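Local atomic coordinates of glycoside transferase (Listeria monocytogenes, PDB entry 6R2M), a protein that probably acts as an extracellular glycoside hydrolase on exopolysaccharide, with a possible transferase activity. Residues E260-F272 with G281-T293. Numbering follows the deposited sequence.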
ATOM      1  N   GLU A 260       5.265  16.744  -8.040  1.00  8.13           N
ATOM      2  CA  GLU A 260       4.189  15.769  -8.145  1.00 11.29           C
ATOM      3  C   GLU A 260       4.695  14.406  -7.686  1.00  8.42           C
ATOM      4  O   GLU A 260       5.901  14.173  -7.583  1.00 12.43           O
ATOM      5  CB  GLU A 260       3.667  15.699  -9.580  1.00 10.59           C
ATOM      6  CG  GLU A 260       2.859  16.927  -9.996  1.00 12.41           C
ATOM      7  CD  GLU A 260       2.720  17.052 -11.516  1.00 10.24           C
ATOM      8  OE1 GLU A 260       3.655  17.586 -12.147  1.00 12.27           O
ATOM      9  OE2 GLU A 260       1.696  16.591 -12.080  1.00  8.60           O
ATOM     10  N   SER A 261       3.755  13.506  -7.394  1.00  9.70           N
ATOM     11  CA  SER A 261       4.076  12.175  -6.888  1.00  7.35           C
ATOM     12  C   SER A 261       3.460  11.118  -7.787  1.00  7.07           C
ATOM     13  O   SER A 261       2.255  11.153  -8.053  1.00  7.37           O
ATOM     14  CB  SER A 261       3.567  11.980  -5.464  1.00 10.03           C
ATOM     15  OG  SER A 261       3.417  10.585  -5.171  1.00  7.50           O
ATOM     16  N   THR A 262       4.293  10.183  -8.254  1.00  6.36           N
ATOM     17  CA  THR A 262       3.776   9.064  -9.037  1.00  6.84           C
ATOM     18  C   THR A 262       2.740   8.271  -8.246  1.00  9.29           C
ATOM     19  O   THR A 262       1.656   7.965  -8.756  1.00  7.51           O
ATOM     20  CB  THR A 262       4.934   8.174  -9.473  1.00  8.01           C
ATOM     21  OG1 THR A 262       5.791   8.920 -10.341  1.00  9.48           O
ATOM     22  CG2 THR A 262       4.418   6.959 -10.219  1.00  7.27           C
ATOM     23  N   ALA A 263       3.056   7.935  -6.988  1.00  6.96           N
ATOM     24  CA  ALA A 263       2.117   7.149  -6.193  1.00  7.83           C
ATOM     25  C   ALA A 263       0.794   7.883  -5.994  1.00  7.61           C
ATOM     26  O   ALA A 263      -0.273   7.258  -6.025  1.00  7.53           O
ATOM     27  CB  ALA A 263       2.741   6.775  -4.848  1.00  7.41           C
ATOM     28  N   VAL A 264       0.841   9.207  -5.820  1.00  6.72           N
ATOM     29  CA  VAL A 264      -0.386   9.987  -5.667  1.00  5.59           C
ATOM     30  C   VAL A 264      -1.270   9.850  -6.895  1.00  6.35           C
ATOM     31  O   VAL A 264      -2.484   9.666  -6.783  1.00  7.88           O
ATOM     32  CB  VAL A 264      -0.056  11.457  -5.371  1.00  6.34           C
ATOM     33  CG1 VAL A 264      -1.313  12.311  -5.558  1.00  9.05           C
ATOM     34  CG2 VAL A 264       0.443  11.570  -3.946  1.00 10.67           C
ATOM     35  N   TYR A 265      -0.680   9.908  -8.091  1.00  4.76           N
ATOM     36  CA  TYR A 265      -1.523   9.741  -9.274  1.00  5.59           C
ATOM     37  C   TYR A 265      -2.012   8.307  -9.433  1.00  6.85           C
ATOM     38  O   TYR A 265      -3.133   8.093  -9.919  1.00  7.40           O
ATOM     39  CB  TYR A 265      -0.773  10.191 -10.523  1.00  5.17           C
ATOM     40  CG  TYR A 265      -0.668  11.700 -10.615  1.00  6.14           C
ATOM     41  CD1 TYR A 265      -1.777  12.502 -10.361  1.00  6.93           C
ATOM     42  CD2 TYR A 265       0.528  12.316 -10.970  1.00  6.31           C
ATOM     43  CE1 TYR A 265      -1.694  13.891 -10.434  1.00  9.67           C
ATOM     44  CE2 TYR A 265       0.620  13.714 -11.063  1.00  9.40           C
ATOM     45  CZ  TYR A 265      -0.503  14.487 -10.792  1.00  9.53           C
ATOM     46  OH  TYR A 265      -0.418  15.861 -10.884  1.00  9.42           O
ATOM     47  N   ALA A 266      -1.211   7.312  -9.035  1.00  7.78           N
ATOM     48  CA  ALA A 266      -1.706   5.938  -9.077  1.00  8.28           C
ATOM     49  C   ALA A 266      -2.900   5.765  -8.145  1.00  7.98           C
ATOM     50  O   ALA A 266      -3.934   5.198  -8.534  1.00  7.29           O
ATOM     51  CB  ALA A 266      -0.589   4.960  -8.708  1.00  8.16           C
ATOM     52  N   PHE A 267      -2.807   6.308  -6.930  1.00  8.13           N
ATOM     53  CA  PHE A 267      -3.907   6.153  -5.984  1.00  8.16           C
ATOM     54  C   PHE A 267      -5.103   7.022  -6.356  1.00  7.52           C
ATOM     55  O   PHE A 267      -6.237   6.604  -6.126  1.00  8.18           O
ATOM     56  CB  PHE A 267      -3.435   6.466  -4.572  1.00  6.75           C
ATOM     57  CG  PHE A 267      -2.396   5.509  -4.066  1.00  5.39           C
ATOM     58  CD1 PHE A 267      -2.272   4.245  -4.612  1.00 11.65           C
ATOM     59  CD2 PHE A 267      -1.530   5.888  -3.061  1.00  8.66           C
ATOM     60  CE1 PHE A 267      -1.300   3.369  -4.155  1.00 10.93           C
ATOM     61  CE2 PHE A 267      -0.566   5.028  -2.588  1.00  8.32           C
ATOM     62  CZ  PHE A 267      -0.444   3.752  -3.141  1.00  9.02           C
ATOM     63  N   LEU A 268      -4.878   8.210  -6.938  1.00  6.97           N
ATOM     64  CA  LEU A 268      -5.998   9.000  -7.456  1.00  8.08           C
ATOM     65  C   LEU A 268      -6.752   8.252  -8.544  1.00  7.42           C
ATOM     66  O   LEU A 268      -7.988   8.285  -8.591  1.00  9.41           O
ATOM     67  CB  LEU A 268      -5.499  10.329  -8.011  1.00  9.32           C
ATOM     68  CG  LEU A 268      -5.283  11.439  -7.008  1.00  8.84           C
ATOM     69  CD1 LEU A 268      -4.462  12.521  -7.669  1.00 11.06           C
ATOM     70  CD2 LEU A 268      -6.647  11.980  -6.579  1.00 10.28           C
ATOM     71  N   THR A 269      -6.023   7.615  -9.461  1.00  8.27           N
ATOM     72  CA  THR A 269      -6.660   6.859 -10.524  1.00  9.31           C
ATOM     73  C   THR A 269      -7.524   5.743  -9.949  1.00 10.49           C
ATOM     74  O   THR A 269      -8.686   5.582 -10.343  1.00  9.88           O
ATOM     75  CB  THR A 269      -5.583   6.331 -11.465  1.00  8.55           C
ATOM     76  OG1 THR A 269      -4.907   7.461 -12.040  1.00  8.57           O
ATOM     77  CG2 THR A 269      -6.186   5.476 -12.567  1.00 13.65           C
ATOM     78  N   GLN A 270      -6.988   5.003  -8.966  1.00  9.04           N
ATOM     79  CA  GLN A 270      -7.762   3.968  -8.283  1.00  9.26           C
ATOM     80  C   GLN A 270      -8.982   4.551  -7.580  1.00 10.02           C
ATOM     81  O   GLN A 270     -10.077   3.980  -7.640  1.00 10.59           O
ATOM     82  CB  GLN A 270      -6.892   3.237  -7.260  1.00 10.17           C
ATOM     83  CG  GLN A 270      -5.707   2.526  -7.865  1.00 11.78           C
ATOM     84  CD  GLN A 270      -4.758   1.977  -6.807  1.00 12.94           C
ATOM     85  OE1 GLN A 270      -5.169   1.639  -5.700  1.00 18.97           O
ATOM     86  NE2 GLN A 270      -3.477   1.902  -7.147  1.00 14.55           N
ATOM     87  N   TYR A 271      -8.804   5.690  -6.912  1.00  7.37           N
ATOM     88  CA  TYR A 271      -9.884   6.306  -6.148  1.00  7.52           C
ATOM     89  C   TYR A 271     -11.001   6.796  -7.065  1.00  7.45           C
ATOM     90  O   TYR A 271     -12.193   6.566  -6.800  1.00  8.71           O
ATOM     91  CB  TYR A 271      -9.300   7.459  -5.327  1.00  5.83           C
ATOM     92  CG  TYR A 271     -10.301   8.427  -4.718  1.00  6.63           C
ATOM     93  CD1 TYR A 271     -10.841   8.183  -3.461  1.00  9.29           C
ATOM     94  CD2 TYR A 271     -10.669   9.594  -5.386  1.00  8.02           C
ATOM     95  CE1 TYR A 271     -11.718   9.075  -2.879  1.00  9.32           C
ATOM     96  CE2 TYR A 271     -11.558  10.489  -4.820  1.00  5.91           C
ATOM     97  CZ  TYR A 271     -12.079  10.220  -3.572  1.00  6.49           C
ATOM     98  OH  TYR A 271     -12.964  11.115  -3.020  1.00  8.71           O
ATOM     99  N   PHE A 272     -10.640   7.474  -8.156  1.00  7.59           N
ATOM    100  CA  PHE A 272     -11.670   7.975  -9.053  1.00  7.64           C
ATOM    101  C   PHE A 272     -12.405   6.828  -9.729  1.00 10.30           C
ATOM    102  O   PHE A 272     -13.621   6.895  -9.913  1.00 10.87           O
ATOM    103  CB  PHE A 272     -11.041   8.922 -10.083  1.00  7.53           C
ATOM    104  CG  PHE A 272     -10.738  10.284  -9.537  1.00  8.70           C
ATOM    105  CD1 PHE A 272     -11.624  10.909  -8.669  1.00  6.41           C
ATOM    106  CD2 PHE A 272      -9.563  10.947  -9.887  1.00  7.65           C
ATOM    107  CE1 PHE A 272     -11.347  12.185  -8.180  1.00  8.34           C
ATOM    108  CE2 PHE A 272      -9.294  12.214  -9.400  1.00  9.20           C
ATOM    109  CZ  PHE A 272     -10.181  12.829  -8.538  1.00 10.67           C
ATOM    110  N   GLY A 281     -10.816  10.039 -13.500  1.00  8.66           N
ATOM    111  CA  GLY A 281      -9.898   8.913 -13.548  1.00 11.45           C
ATOM    112  C   GLY A 281      -9.107   8.852 -14.839  1.00 12.28           C
ATOM    113  O   GLY A 281      -7.958   8.415 -14.836  1.00 10.70           O
ATOM    114  N   LYS A 282      -9.717   9.275 -15.956  1.00 10.82           N
ATOM    115  CA  LYS A 282      -8.976   9.417 -17.211  1.00 12.36           C
ATOM    116  C   LYS A 282      -7.892  10.483 -17.092  1.00 11.75           C
ATOM    117  O   LYS A 282      -6.761  10.293 -17.566  1.00 10.74           O
ATOM    118  CB  LYS A 282      -9.936   9.783 -18.343  1.00 15.84           C
ATOM    119  CG  LYS A 282     -10.875   8.680 -18.783  1.00 25.89           C
ATOM    120  CD  LYS A 282     -11.742   9.143 -19.956  1.00 26.74           C
ATOM    121  CE  LYS A 282     -13.226   9.069 -19.609  1.00 31.99           C
ATOM    122  NZ  LYS A 282     -13.926   7.949 -20.306  1.00 34.96           N
ATOM    123  N   ILE A 283      -8.231  11.619 -16.478  1.00  8.20           N
ATOM    124  CA  ILE A 283      -7.270  12.707 -16.308  1.00  7.33           C
ATOM    125  C   ILE A 283      -6.076  12.257 -15.480  1.00 10.19           C
ATOM    126  O   ILE A 283      -4.926  12.548 -15.819  1.00  9.20           O
ATOM    127  CB  ILE A 283      -7.966  13.930 -15.686  1.00 11.87           C
ATOM    128  CG1 ILE A 283      -8.968  14.499 -16.704  1.00 12.51           C
ATOM    129  CG2 ILE A 283      -6.937  14.978 -15.283  1.00 13.34           C
ATOM    130  CD1 ILE A 283      -9.911  15.538 -16.120  1.00 18.66           C
ATOM    131  N   THR A 284      -6.319  11.531 -14.390  1.00  8.27           N
ATOM    132  CA  THR A 284      -5.195  11.159 -13.546  1.00  8.50           C
ATOM    133  C   THR A 284      -4.442   9.953 -14.091  1.00  7.84           C
ATOM    134  O   THR A 284      -3.264   9.783 -13.767  1.00  9.07           O
ATOM    135  CB  THR A 284      -5.655  10.902 -12.108  1.00  7.02           C
ATOM    136  OG1 THR A 284      -6.599   9.821 -12.065  1.00  8.85           O
ATOM    137  CG2 THR A 284      -6.318  12.163 -11.528  1.00 10.10           C
ATOM    138  N   LYS A 285      -5.089   9.107 -14.900  1.00  8.88           N
ATOM    139  CA  LYS A 285      -4.339   8.078 -15.608  1.00  7.47           C
ATOM    140  C   LYS A 285      -3.312   8.709 -16.543  1.00  8.75           C
ATOM    141  O   LYS A 285      -2.160   8.265 -16.601  1.00  9.48           O
ATOM    142  CB  LYS A 285      -5.285   7.159 -16.381  1.00 10.58           C
ATOM    143  CG  LYS A 285      -4.551   6.020 -17.087  1.00 13.25           C
ATOM    144  CD  LYS A 285      -5.511   4.930 -17.522  1.00 25.61           C
ATOM    145  CE  LYS A 285      -4.778   3.635 -17.868  1.00 25.57           C
ATOM    146  NZ  LYS A 285      -4.164   3.673 -19.222  1.00 34.43           N
ATOM    147  N   GLU A 286      -3.707   9.757 -17.271  1.00  9.51           N
ATOM    148  CA  GLU A 286      -2.752  10.421 -18.156  1.00  7.85           C
ATOM    149  C   GLU A 286      -1.639  11.096 -17.361  1.00 11.05           C
ATOM    150  O   GLU A 286      -0.487  11.120 -17.810  1.00 12.06           O
ATOM    151  CB  GLU A 286      -3.465  11.434 -19.046  1.00 12.60           C
ATOM    152  CG  GLU A 286      -4.465  10.815 -20.007  1.00 23.25           C
ATOM    153  CD  GLU A 286      -4.984  11.813 -21.023  1.00 31.33           C
ATOM    154  OE1 GLU A 286      -4.269  12.796 -21.307  1.00 35.74           O
ATOM    155  OE2 GLU A 286      -6.109  11.619 -21.533  1.00 41.72           O
ATOM    156  N   LEU A 287      -1.957  11.632 -16.177  1.00  8.15           N
ATOM    157  CA  LEU A 287      -0.924  12.220 -15.333  1.00  9.87           C
ATOM    158  C   LEU A 287       0.030  11.153 -14.813  1.00  7.93           C
ATOM    159  O   LEU A 287       1.238  11.397 -14.691  1.00  7.95           O
ATOM    160  CB  LEU A 287      -1.574  12.995 -14.182  1.00  7.66           C
ATOM    161  CG  LEU A 287      -2.161  14.352 -14.614  1.00  6.30           C
ATOM    162  CD1 LEU A 287      -3.134  14.913 -13.574  1.00  8.76           C
ATOM    163  CD2 LEU A 287      -1.031  15.357 -14.849  1.00 10.63           C
ATOM    164  N   LEU A 288      -0.491   9.964 -14.510  1.00  8.40           N
ATOM    165  CA  LEU A 288       0.356   8.865 -14.056  1.00  5.89           C
ATOM    166  C   LEU A 288       1.291   8.403 -15.170  1.00  7.46           C
ATOM    167  O   LEU A 288       2.473   8.132 -14.928  1.00  8.63           O
ATOM    168  CB  LEU A 288      -0.530   7.712 -13.560  1.00  7.76           C
ATOM    169  CG  LEU A 288       0.162   6.417 -13.178  1.00  6.97           C
ATOM    170  CD1 LEU A 288       1.084   6.716 -12.015  1.00  8.45           C
ATOM    171  CD2 LEU A 288      -0.840   5.305 -12.822  1.00  8.41           C
ATOM    172  N   GLU A 289       0.785   8.328 -16.400  1.00 10.75           N
ATOM    173  CA  GLU A 289       1.633   7.958 -17.531  1.00 10.70           C
ATOM    174  C   GLU A 289       2.717   9.001 -17.783  1.00 11.43           C
ATOM    175  O   GLU A 289       3.831   8.652 -18.194  1.00 10.67           O
ATOM    176  CB  GLU A 289       0.755   7.746 -18.774  1.00 11.63           C
ATOM    177  CG  GLU A 289      -0.116   6.490 -18.635  1.00 13.98           C
ATOM    178  CD  GLU A 289      -1.279   6.431 -19.604  1.00 26.12           C
ATOM    179  OE1 GLU A 289      -1.736   7.498 -20.080  1.00 28.15           O
ATOM    180  OE2 GLU A 289      -1.747   5.304 -19.881  1.00 28.57           O
ATOM    181  N   LYS A 290       2.426  10.272 -17.500  1.00  7.27           N
ATOM    182  CA  LYS A 290       3.397  11.337 -17.718  1.00  7.79           C
ATOM    183  C   LYS A 290       4.583  11.226 -16.764  1.00  9.21           C
ATOM    184  O   LYS A 290       5.722  11.527 -17.139  1.00  9.55           O
ATOM    185  CB  LYS A 290       2.691  12.693 -17.576  1.00 13.74           C
ATOM    186  CG  LYS A 290       3.621  13.878 -17.492  1.00 16.80           C
ATOM    187  CD  LYS A 290       2.925  15.192 -17.130  1.00 17.21           C
ATOM    188  CE  LYS A 290       2.364  15.158 -15.732  1.00 21.49           C
ATOM    189  NZ  LYS A 290       2.081  16.477 -15.070  1.00 14.63           N
ATOM    190  N   MET A 291       4.340  10.800 -15.527  1.00  8.52           N
ATOM    191  CA  MET A 291       5.431  10.681 -14.566  1.00  8.76           C
ATOM    192  C   MET A 291       6.482   9.704 -15.057  1.00  9.67           C
ATOM    193  O   MET A 291       6.165   8.658 -15.628  1.00 11.09           O
ATOM    194  CB  MET A 291       4.885  10.226 -13.207  1.00  9.06           C
ATOM    195  CG  MET A 291       3.774  11.132 -12.680  1.00 13.65           C
ATOM    196  SD  MET A 291       4.299  12.811 -12.260  1.00 13.37           S
ATOM    197  CE  MET A 291       4.207  13.682 -13.764  1.00 23.51           C
ATOM    198  N   ASP A 292       7.741  10.041 -14.807  1.00  8.75           N
ATOM    199  CA  ASP A 292       8.878   9.252 -15.269  1.00  8.52           C
ATOM    200  C   ASP A 292       9.359   8.371 -14.121  1.00  8.23           C
ATOM    201  O   ASP A 292       9.877   8.869 -13.117  1.00 11.75           O
ATOM    202  CB  ASP A 292       9.989  10.172 -15.775  1.00  9.72           C
ATOM    203  CG  ASP A 292      11.185   9.409 -16.314  1.00 10.19           C
ATOM    204  OD1 ASP A 292      11.109   8.164 -16.442  1.00 10.34           O
ATOM    205  OD2 ASP A 292      12.204  10.067 -16.630  1.00 14.45           O
ATOM    206  N   THR A 293       9.170   7.061 -14.261  1.00  8.59           N
ATOM    207  CA  THR A 293       9.636   6.110 -13.259  1.00  6.53           C
ATOM    208  C   THR A 293      10.849   5.313 -13.739  1.00  7.54           C
ATOM    209  O   THR A 293      11.130   4.246 -13.187  1.00  8.04           O
ATOM    210  CB  THR A 293       8.513   5.144 -12.853  1.00  8.91           C
ATOM    211  OG1 THR A 293       7.998   4.468 -14.011  1.00  8.97           O
ATOM    212  CG2 THR A 293       7.374   5.875 -12.143  1.00  9.11           C
TER
HETATM  213  O   HOH W   1       8.443   8.883 -10.466  1.00 21.88           O
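Leu287 lays its CB squarely over the Tyr265 ring, 3.6 Å from the ring centroid and only 1° off the normal, which qualifies as a CH-pi contact. The same ring meets Met291 at its edge: the sulfur lies beside the rim, a Met-aromatic contact, and a bend at chi2 brings SD to Glu260 CB as well. At the phenol end, Glu260 OE2 accepts from two donors. Tyr265 OH meets the anti lone pair of Glu260 OE2 at 2.5 Å; Lys290 NZ meets the syn lone pair of Glu260 OE2 at 3.0 Å, in a salt bridge that ties the residues leading into helix 262-274 to the C-terminal end of helix 278-290. Two donors on one oxygen probably help stabilise the negative charge of the carboxylate, and Tyr265 OH is further tied to Val244 N.

Toward the connecting turn, Thr284 is a knob among Tyr265, Leu268, Thr269 and Phe272. With chi1 at 61°, Thr284 OG1 sits between the backbone N and the carbonyl carbon, 2.9 Å from Thr269 OG1. Thr284 CG2 faces the edge of the Phe272 ring, 3.7 Å from Phe272 CE2. Thr269 OG1 in turn donates to Tyr265 O, reaching it from the face opposite to Thr269 N. At the other end, a water joins Thr262 OG1 to Asp292 O, while Leu288 CD1 packs 3.8 Å from Thr262 CG2.

These contacts join an antiparallel helical hairpin: the axes of the two helix segments come within 8.3 Å, their N-to-C directions 158° apart. Helix 228-241 covers it through Leu238, which touches both Phe272 and Thr284; helix 301-312 packs against Thr262 and Ala266, and helix 209-223 against Leu268.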